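Local coordinates for stage III sporulation protein AH (Bacillus subtilis, PDB 3TUF), which pairs with SpoIIQ to form an intercellular channel between mother cell and forespore, through which signalling activates forespore-specific sigma-G gene expression during sporulation, at residues D83-Y88 against Y146-V151; I160-D165 against V191-S196. All coordinates share one frame; numbering follows the deposited sequence.

Contact 1 (D83-Y88 against Y146-V151); sequences DLFTTY and YEDALV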
loop_
_atom_site.group_PDB
_atom_site.type_symbol
_atom_site.label_atom_id
_atom_site.label_comp_id
_atom_site.label_asym_id
_atom_site.label_seq_id
_atom_site.Cartn_x
_atom_site.Cartn_y
_atom_site.Cartn_z
ATOM N N ASP B 83 15.236 -12.563 -6.483
ATOM C CA ASP B 83 15.249 -11.103 -6.230
ATOM C C ASP B 83 14.541 -10.854 -4.896
ATOM O O ASP B 83 13.310 -11.018 -4.806
ATOM C CB ASP B 83 14.557 -10.308 -7.356
ATOM C CG ASP B 83 14.206 -8.841 -6.942
ATOM O OD1 ASP B 83 14.870 -8.232 -6.055
ATOM O OD2 ASP B 83 13.251 -8.273 -7.517
ATOM N N LEU B 84 15.310 -10.436 -3.879
ATOM C CA LEU B 84 14.824 -10.356 -2.484
ATOM C C LEU B 84 13.686 -9.331 -2.243
ATOM O O LEU B 84 12.796 -9.569 -1.396
ATOM C CB LEU B 84 15.990 -10.148 -1.485
ATOM C CG LEU B 84 16.974 -11.282 -1.040
ATOM C CD1 LEU B 84 17.942 -10.747 0.046
ATOM C CD2 LEU B 84 16.293 -12.613 -0.579
ATOM N N PHE B 85 13.721 -8.204 -2.976
ATOM C CA PHE B 85 12.675 -7.182 -2.885
ATOM C C PHE B 85 11.296 -7.691 -3.287
ATOM O O PHE B 85 10.332 -7.635 -2.478
ATOM C CB PHE B 85 13.024 -5.979 -3.730
ATOM C CG PHE B 85 13.843 -4.942 -3.012
ATOM C CD1 PHE B 85 15.115 -5.231 -2.535
ATOM C CD2 PHE B 85 13.358 -3.654 -2.843
ATOM C CE1 PHE B 85 15.881 -4.270 -1.885
ATOM C CE2 PHE B 85 14.146 -2.665 -2.186
ATOM C CZ PHE B 85 15.407 -3.002 -1.702
ATOM N N THR B 86 11.189 -8.181 -4.520
ATOM C CA THR B 86 9.904 -8.725 -4.965
ATOM C C THR B 86 9.461 -9.902 -4.052
ATOM O O THR B 86 8.282 -10.026 -3.715
ATOM C CB THR B 86 9.894 -9.096 -6.491
ATOM O OG1 THR B 86 11.162 -9.616 -6.844
ATOM C CG2 THR B 86 9.599 -7.850 -7.435
ATOM N N THR B 87 10.371 -10.757 -3.608
ATOM C CA THR B 87 9.879 -11.828 -2.732
ATOM C C THR B 87 9.265 -11.270 -1.440
ATOM O O THR B 87 8.144 -11.611 -1.038
ATOM C CB THR B 87 10.939 -12.872 -2.424
ATOM O OG1 THR B 87 11.529 -13.303 -3.659
ATOM C CG2 THR B 87 10.297 -14.071 -1.741
ATOM N N TYR B 88 10.012 -10.388 -0.796
ATOM C CA TYR B 88 9.556 -9.753 0.425
ATOM C C TYR B 88 8.192 -9.031 0.249
ATOM O O TYR B 88 7.235 -9.276 0.998
ATOM C CB TYR B 88 10.651 -8.816 0.919
ATOM C CG TYR B 88 10.426 -8.279 2.310
ATOM C CD1 TYR B 88 10.860 -8.983 3.441
ATOM C CD2 TYR B 88 9.784 -7.059 2.504
ATOM C CE1 TYR B 88 10.650 -8.485 4.737
ATOM C CE2 TYR B 88 9.564 -6.551 3.797
ATOM C CZ TYR B 88 9.999 -7.265 4.902
ATOM O OH TYR B 88 9.779 -6.733 6.165
ATOM N N TYR B 146 16.981 7.368 -4.922
ATOM C CA TYR B 146 17.253 5.935 -4.757
ATOM C C TYR B 146 16.446 5.165 -5.769
ATOM O O TYR B 146 15.250 5.449 -5.981
ATOM C CB TYR B 146 17.039 5.429 -3.336
ATOM C CG TYR B 146 18.075 5.968 -2.358
ATOM C CD1 TYR B 146 19.361 5.407 -2.283
ATOM C CD2 TYR B 146 17.779 7.031 -1.540
ATOM C CE1 TYR B 146 20.332 5.914 -1.400
ATOM C CE2 TYR B 146 18.726 7.549 -0.663
ATOM C CZ TYR B 146 20.005 6.993 -0.585
ATOM O OH TYR B 146 20.944 7.526 0.289
ATOM N N GLU B 147 17.118 4.220 -6.421
ATOM C CA GLU B 147 16.504 3.401 -7.484
ATOM C C GLU B 147 15.300 2.539 -7.008
ATOM O O GLU B 147 14.299 2.375 -7.718
ATOM C CB GLU B 147 17.589 2.564 -8.160
ATOM C CG GLU B 147 17.106 1.491 -9.111
ATOM C CD GLU B 147 17.791 0.165 -8.821
ATOM O OE1 GLU B 147 17.083 -0.872 -8.742
ATOM O OE2 GLU B 147 19.037 0.167 -8.633
ATOM N N ASP B 148 15.383 2.011 -5.798
ATOM C CA ASP B 148 14.236 1.342 -5.193
ATOM C C ASP B 148 14.430 1.389 -3.679
ATOM O O ASP B 148 15.561 1.578 -3.213
ATOM C CB ASP B 148 14.136 -0.114 -5.678
ATOM C CG ASP B 148 12.739 -0.721 -5.458
ATOM O OD1 ASP B 148 11.845 -0.049 -4.862
ATOM O OD2 ASP B 148 12.529 -1.885 -5.893
ATOM N N ALA B 149 13.337 1.228 -2.927
ATOM C CA ALA B 149 13.372 1.198 -1.470
ATOM C C ALA B 149 12.267 0.335 -0.915
ATOM O O ALA B 149 11.222 0.197 -1.544
ATOM C CB ALA B 149 13.216 2.587 -0.910
ATOM N N LEU B 150 12.464 -0.193 0.298
ATOM C CA LEU B 150 11.484 -1.087 0.906
ATOM C C LEU B 150 11.393 -0.790 2.386
ATOM O O LEU B 150 12.445 -0.645 3.042
ATOM C CB LEU B 150 11.957 -2.508 0.668
ATOM C CG LEU B 150 11.310 -3.641 1.403
ATOM C CD1 LEU B 150 9.896 -3.783 0.955
ATOM C CD2 LEU B 150 12.157 -4.940 1.089
ATOM N N VAL B 151 10.181 -0.717 2.911
ATOM C CA VAL B 151 9.955 -0.128 4.225
ATOM C C VAL B 151 8.893 -0.926 4.925
ATOM O O VAL B 151 7.747 -1.069 4.435
ATOM C CB VAL B 151 9.381 1.355 4.160
ATOM C CG1 VAL B 151 8.926 1.893 5.591
ATOM C CG2 VAL B 151 10.367 2.356 3.518
#
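Helix 84-107 begins here against strand 149-152, an outer strand of this chain's three-stranded mixed sheet, part of an alpha-beta fold that its family relates to the ring-building motifs of type III secretion and flagellar proteins. The two short axes come within 9.9 Å at a crossing angle of 33°, and the gap is bridged mainly by side chains, with no hydrogen bond across it. D148, the first residue of its segment to touch, has CG anti to its backbone N (chi1 -161°). Its carboxylate meets the F85 ring tip to tip, D148 OD2 lying 3.6 Å from F85 CD2, with the two planes turned 41° apart. D148 OD1 accepts from A149 N at 2.8 Å, met from above the carboxylate plane, and also forms a salt bridge with R89, one helical turn after F85. An alanine in place of D148 would probably loosen this corner, since both the link to the helix through R89 and the bond to A149 N would be lost. A149 points its methyl away, and its carbonyl carbon meets the edge of the F85 ring. L150 then slides past F85, its CB 3.6 Å from F85 CE2 and its CD2 over the ring centre, 4.3 Å above the plane. Its forked tip also crosses Y88 obliquely, where Y88 CD2 lies 3.5 Å from L150 CD2 and 3.6 Å from L150 CD1.

Contact 2 (I160-D165 against V191-S196); sequences ITVKSD and VTFEPS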
loop_
_atom_site.group_PDB
_atom_site.type_symbol
_atom_site.label_atom_id
_atom_site.label_comp_id
_atom_site.label_asym_id
_atom_site.label_seq_id
_atom_site.Cartn_x
_atom_site.Cartn_y
_atom_site.Cartn_z
ATOM N N ILE B 160 14.091 -0.398 6.841
ATOM C CA ILE B 160 14.048 0.297 5.586
ATOM C C ILE B 160 15.223 -0.202 4.867
ATOM O O ILE B 160 16.358 -0.164 5.385
ATOM C CB ILE B 160 14.306 1.771 5.777
ATOM C CG1 ILE B 160 13.213 2.376 6.673
ATOM C CG2 ILE B 160 14.519 2.539 4.367
ATOM C CD1 ILE B 160 13.486 3.859 6.972
ATOM N N THR B 161 14.975 -0.678 3.656
ATOM C CA THR B 161 16.072 -1.215 2.880
ATOM C C THR B 161 16.071 -0.470 1.587
ATOM O O THR B 161 15.001 -0.246 0.959
ATOM C CB THR B 161 15.966 -2.750 2.668
ATOM O OG1 THR B 161 15.548 -3.355 3.901
ATOM C CG2 THR B 161 17.337 -3.344 2.211
ATOM N N VAL B 162 17.272 -0.060 1.211
ATOM C CA VAL B 162 17.446 0.826 0.095
ATOM C C VAL B 162 18.466 0.152 -0.836
ATOM O O VAL B 162 19.467 -0.423 -0.380
ATOM C CB VAL B 162 17.827 2.219 0.661
ATOM C CG1 VAL B 162 18.811 2.954 -0.206
ATOM C CG2 VAL B 162 16.552 3.024 0.901
ATOM N N LYS B 163 18.164 0.128 -2.133
ATOM C CA LYS B 163 19.133 -0.314 -3.138
ATOM C C LYS B 163 20.205 0.746 -3.246
ATOM O O LYS B 163 19.865 1.908 -3.442
ATOM C CB LYS B 163 18.448 -0.464 -4.492
ATOM C CG LYS B 163 18.001 -1.902 -4.825
ATOM C CD LYS B 163 19.170 -2.802 -5.244
ATOM C CE LYS B 163 18.693 -4.065 -5.984
ATOM N NZ LYS B 163 18.425 -3.756 -7.415
ATOM N N SER B 164 21.477 0.371 -3.101
ATOM C CA SER B 164 22.600 1.329 -3.198
ATOM C C SER B 164 23.976 0.672 -3.029
ATOM O O SER B 164 24.153 -0.233 -2.191
ATOM C CB SER B 164 22.455 2.487 -2.179
ATOM O OG SER B 164 23.401 3.523 -2.404
ATOM N N ASP B 165 24.950 1.153 -3.806
ATOM C CA ASP B 165 26.321 0.648 -3.742
ATOM C C ASP B 165 27.141 1.375 -2.712
ATOM O O ASP B 165 27.836 0.758 -1.909
ATOM C CB ASP B 165 26.972 0.735 -5.107
ATOM C CG ASP B 165 26.435 -0.315 -6.043
ATOM O OD1 ASP B 165 26.437 -1.520 -5.659
ATOM O OD2 ASP B 165 25.982 0.068 -7.143
ATOM N N VAL B 191 18.228 1.270 8.769
ATOM C CA VAL B 191 18.284 1.522 7.349
ATOM C C VAL B 191 19.412 0.726 6.825
ATOM O O VAL B 191 20.566 0.958 7.233
ATOM C CB VAL B 191 18.658 2.955 7.090
ATOM C CG1 VAL B 191 18.760 3.252 5.574
ATOM C CG2 VAL B 191 17.630 3.814 7.742
ATOM N N THR B 192 19.111 -0.203 5.915
ATOM C CA THR B 192 20.136 -1.061 5.326
ATOM C C THR B 192 20.308 -0.710 3.874
ATOM O O THR B 192 19.322 -0.510 3.187
ATOM C CB THR B 192 19.643 -2.489 5.376
ATOM O OG1 THR B 192 19.200 -2.762 6.715
ATOM C CG2 THR B 192 20.729 -3.473 4.951
ATOM N N PHE B 193 21.556 -0.658 3.410
ATOM C CA PHE B 193 21.883 -0.376 2.002
ATOM C C PHE B 193 22.380 -1.640 1.308
ATOM O O PHE B 193 23.470 -2.123 1.600
ATOM C CB PHE B 193 22.969 0.696 1.897
ATOM C CG PHE B 193 22.579 2.023 2.511
ATOM C CD1 PHE B 193 22.388 2.153 3.895
ATOM C CD2 PHE B 193 22.400 3.123 1.727
ATOM C CE1 PHE B 193 21.993 3.382 4.475
ATOM C CE2 PHE B 193 22.018 4.334 2.298
ATOM C CZ PHE B 193 21.823 4.461 3.676
ATOM N N GLU B 194 21.571 -2.158 0.383
ATOM C CA GLU B 194 21.870 -3.366 -0.419
ATOM C C GLU B 194 22.612 -3.054 -1.722
ATOM O O GLU B 194 22.190 -2.150 -2.458
ATOM C CB GLU B 194 20.564 -4.029 -0.828
ATOM C CG GLU B 194 19.766 -4.582 0.305
ATOM C CD GLU B 194 20.203 -5.970 0.673
ATOM O OE1 GLU B 194 21.380 -6.309 0.400
ATOM O OE2 GLU B 194 19.366 -6.725 1.218
ATOM N N PRO B 195 23.667 -3.836 -2.048
ATOM C CA PRO B 195 24.348 -3.775 -3.367
ATOM C C PRO B 195 23.347 -3.793 -4.548
ATOM O O PRO B 195 22.523 -4.730 -4.648
ATOM C CB PRO B 195 25.182 -5.062 -3.387
ATOM C CG PRO B 195 24.567 -5.980 -2.264
ATOM C CD PRO B 195 24.155 -4.966 -1.225
ATOM N N SER B 196 23.403 -2.783 -5.427
ATOM C CA SER B 196 22.403 -2.654 -6.532
ATOM C C SER B 196 22.764 -3.425 -7.825
ATOM O O SER B 196 23.243 -4.580 -7.754
ATOM C CB SER B 196 22.047 -1.167 -6.832
ATOM O OG SER B 196 23.077 -0.521 -7.597
HETATM O O HOH W 1 16.980 -2.249 8.013
#
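Two parallel strands, 157-163 and 188-194, lie side by side with their short axes 4.7 Å apart, and helices 169-177 and 181-184 fall between them in sequence, as in a right-handed beta-alpha-beta unit. The tight part is the backbone ladder. T192 gives its N-H to I160 O and takes that of V162 on its own carbonyl; E194 does the same with V162 O and S164 N, so the four bonds use alternate residues of each segment, the last reaching S164 just past the strand. That bond, S164 N to E194 O, is the shortest at 2.7 Å and nearly straight (172°). On the buried face I160, V162, V191 and F193 point the same way: V162 CG1 lies 4.1 Å from F193 CD2, and S164 CB meets the edge of that ring in its plane.

The other face is more polar and partly exposed. T161 swings CG2 anti to its backbone N, setting this methyl obliquely against E194 CG, with T161 CG2 and E194 CG 3.3 Å apart. K163, bent at chi2 and chi4, brings CD within 3.5 Å of S196 CA. The loose end lies beyond the ladder, at exposed D165, P195 and S196. There D165 holds S196 twice from above the carboxylate plane: D165 OD1 takes S196 N in a long 3.3 Å bond, and D165 OD2 takes S196 OG at 3.0 Å. At the opposite end a water 2.6 Å from T192 OG1 also bonds weakly to I160 O, while OG1 itself reaches T77 of the SpoIIQ chain.

Helix 169-177 packs on V162, V191 and F193, strand 149-152 flanks 157-163 on its other side, and V191 and T192 pair antiparallel with a SpoIIQ strand, carrying the sheet across the interface.

Contacts 1 and 2 follow one another along the chain and meet in one sheet, their centres about 9 Å apart. Strand 157-163 is the shared neighbour: it lies antiparallel to strand 149-152 of contact 1 and parallel to strand 188-194 in contact 2. Probable hydrogen bonds join the two sites, L150 O to T161 N at 2.6 Å and D148 O to K163 N at 3.2 Å, while Y146 CD1 packs 3.3 Å from V162 CG1. The sheet therefore connects the start of helix 84-107, at contact 1, with the edge strand of contact 2, where SpoIIQ extends the sheet.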